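Local coordinates for putative uncharacterized protein (Bacteroides vulgatus, PDB 4F7A) that probably binds mucin O-glycans at the bacterial outer membrane as a SusD-like nutrient-binding lipoprotein, at residues T82-A85 with W86-Y90. Residues are numbered along the deposited sequence; the frame is centred on the assembly and turned at random.
Sequences TASA and WNYTY
Asn87 N donates to Ala83 O at 2.9 Å and Tyr88 N to Ser84 O at 3.0 Å, the latter with an N-H...O angle of 170°, the i to i+4 pattern of an alpha-helix. Ala85 O is gripped twice, by Thr89 N at 3.2 Å and by Thr89 OG1 at 2.8 Å, the two donors arriving from opposite faces of the carbonyl plane. That second bond is made possible by Thr89 OG1 lying beside its own backbone N (chi1 -59°), which turns the hydroxyl back down the helix. This turn lies near the N-terminal end of helix 84-104 of the SusD-like, TPR-related fold, with side chains against helices 44-51 and 111-132: Tyr88 touches the former, Ala85 the latter. The Tyr88 ring runs alongside Ser84, its CE2 3.8 Å from Ser84 CB. One water joins Ser84 OG to Asn87 ND2, which donates to it over 3.2 Å; Ser84 OG also hydrogen-bonds Thr48 OG1. The Asn87 amide leans back over Ala83, ND2 3.5 Å from its CB, while OD1 hydrogen-bonds Ser474 and ND2 Asp476. A leucine in place of Asn87 would probably leave the water, Ser474 and Asp476 without their amide partner. Tyr90 lays CE2 3.3 Å above the centre of the Trp86 ring, whose NE1 hydrogen-bonds Asp477.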
ATOM      1  N   THR A  82       5.103   7.143  13.990  1.00 12.59           N
ATOM      2  CA  THR A  82       5.578   7.363  12.643  1.00 12.53           C
ATOM      3  C   THR A  82       6.915   6.688  12.329  1.00 12.74           C
ATOM      4  O   THR A  82       7.213   6.439  11.162  1.00 14.13           O
ATOM      5  CB  THR A  82       5.667   8.860  12.295  1.00 13.12           C
ATOM      6  OG1 THR A  82       6.653   9.475  13.112  1.00 14.46           O
ATOM      7  CG2 THR A  82       4.280   9.565  12.441  1.00 13.07           C
ATOM      8  N   ALA A  83       7.714   6.386  13.353  1.00 12.36           N
ATOM      9  CA  ALA A  83       9.002   5.732  13.153  1.00 11.79           C
ATOM     10  C   ALA A  83       8.890   4.216  12.955  1.00 14.95           C
ATOM     11  O   ALA A  83       9.873   3.557  12.593  1.00 13.16           O
ATOM     12  CB  ALA A  83       9.911   5.999  14.365  1.00 10.30           C
ATOM     13  N   SER A  84       7.721   3.648  13.244  1.00 14.38           N
ATOM     14  CA  SER A  84       7.600   2.205  13.358  1.00 14.90           C
ATOM     15  C   SER A  84       7.890   1.410  12.090  1.00 13.71           C
ATOM     16  O   SER A  84       8.558   0.379  12.156  1.00 13.38           O
ATOM     17  CB  SER A  84       6.234   1.826  13.927  1.00 17.49           C
ATOM     18  OG  SER A  84       6.224   2.093  15.316  1.00 17.25           O
ATOM     19  N   ALA A  85       7.403   1.870  10.942  1.00 11.72           N
ATOM     20  CA  ALA A  85       7.643   1.150   9.689  1.00 13.59           C
ATOM     21  C   ALA A  85       9.166   1.026   9.464  1.00 15.66           C
ATOM     22  O   ALA A  85       9.693  -0.067   9.204  1.00 13.65           O
ATOM     23  CB  ALA A  85       6.957   1.853   8.527  1.00 12.70           C
ATOM     24  N   TRP A  86       9.868   2.144   9.628  1.00 13.77           N
ATOM     25  CA  TRP A  86      11.336   2.158   9.556  1.00 12.65           C
ATOM     26  C   TRP A  86      11.967   1.184  10.573  1.00 14.20           C
ATOM     27  O   TRP A  86      12.723   0.274  10.198  1.00 14.16           O
ATOM     28  CB  TRP A  86      11.884   3.589   9.799  1.00 13.25           C
ATOM     29  CG  TRP A  86      13.376   3.669   9.666  1.00 12.87           C
ATOM     30  CD1 TRP A  86      14.300   3.229  10.568  1.00 15.86           C
ATOM     31  CD2 TRP A  86      14.119   4.233   8.572  1.00 13.60           C
ATOM     32  NE1 TRP A  86      15.570   3.466  10.094  1.00 17.54           N
ATOM     33  CE2 TRP A  86      15.486   4.075   8.869  1.00 15.69           C
ATOM     34  CE3 TRP A  86      13.758   4.850   7.368  1.00 12.96           C
ATOM     35  CZ2 TRP A  86      16.502   4.511   8.008  1.00 17.67           C
ATOM     36  CZ3 TRP A  86      14.788   5.261   6.483  1.00 14.57           C
ATOM     37  CH2 TRP A  86      16.129   5.095   6.817  1.00 16.06           C
ATOM     38  N   ASN A  87      11.619   1.353  11.843  1.00 14.56           N
ATOM     39  CA  ASN A  87      12.310   0.654  12.926  1.00 14.09           C
ATOM     40  C   ASN A  87      12.157  -0.876  12.819  1.00 15.73           C
ATOM     41  O   ASN A  87      13.139  -1.635  12.894  1.00 15.94           O
ATOM     42  CB  ASN A  87      11.796   1.121  14.289  1.00 12.08           C
ATOM     43  CG  ASN A  87      12.154   2.573  14.610  1.00 14.90           C
ATOM     44  OD1 ASN A  87      13.022   3.175  13.967  1.00 16.31           O
ATOM     45  ND2 ASN A  87      11.478   3.143  15.626  1.00 14.96           N
ATOM     46  N   TYR A  88      10.921  -1.322  12.632  1.00 15.75           N
ATOM     47  CA  TYR A  88      10.642  -2.749  12.573  1.00 15.18           C
ATOM     48  C   TYR A  88      11.253  -3.389  11.342  1.00 12.19           C
ATOM     49  O   TYR A  88      11.771  -4.501  11.407  1.00 15.29           O
ATOM     50  CB  TYR A  88       9.133  -3.009  12.677  1.00 16.55           C
ATOM     51  CG  TYR A  88       8.560  -2.644  14.043  1.00 16.51           C
ATOM     52  CD1 TYR A  88       9.223  -2.989  15.216  1.00 22.65           C
ATOM     53  CD2 TYR A  88       7.354  -1.946  14.162  1.00 18.53           C
ATOM     54  CE1 TYR A  88       8.710  -2.639  16.474  1.00 25.48           C
ATOM     55  CE2 TYR A  88       6.816  -1.619  15.416  1.00 16.84           C
ATOM     56  CZ  TYR A  88       7.506  -1.959  16.563  1.00 23.24           C
ATOM     57  OH  TYR A  88       7.001  -1.625  17.809  1.00 26.88           O
ATOM     58  N   THR A  89      11.197  -2.700  10.217  1.00 14.32           N
ATOM     59  CA  THR A  89      11.713  -3.236   8.989  1.00 14.83           C
ATOM     60  C   THR A  89      13.245  -3.349   9.048  1.00 13.72           C
ATOM     61  O   THR A  89      13.796  -4.394   8.724  1.00 16.85           O
ATOM     62  CB  THR A  89      11.269  -2.418   7.767  1.00 15.62           C
ATOM     63  OG1 THR A  89       9.836  -2.401   7.691  1.00 17.76           O
ATOM     64  CG2 THR A  89      11.815  -3.044   6.505  1.00 10.89           C
ATOM     65  N   TYR A  90      13.926  -2.304   9.505  1.00 14.88           N
ATOM     66  CA  TYR A  90      15.384  -2.348   9.603  1.00 14.51           C
ATOM     67  C   TYR A  90      15.886  -3.217  10.751  1.00 16.62           C
ATOM     68  O   TYR A  90      16.932  -3.834  10.631  1.00 16.94           O
ATOM     69  CB  TYR A  90      15.974  -0.946   9.697  1.00 16.79           C
ATOM     70  CG  TYR A  90      16.035  -0.274   8.340  1.00 13.60           C
ATOM     71  CD1 TYR A  90      16.948  -0.706   7.370  1.00 14.77           C
ATOM     72  CD2 TYR A  90      15.178   0.764   8.022  1.00 13.61           C
ATOM     73  CE1 TYR A  90      17.006  -0.080   6.117  1.00 15.42           C
ATOM     74  CE2 TYR A  90      15.219   1.394   6.793  1.00 15.15           C
ATOM     75  CZ  TYR A  90      16.134   0.965   5.839  1.00 17.48           C
ATOM     76  OH  TYR A  90      16.171   1.603   4.626  1.00 14.67           O
TER
HETATM   77  O   HOH W   1       8.674   2.140  16.878  1.00 31.97           O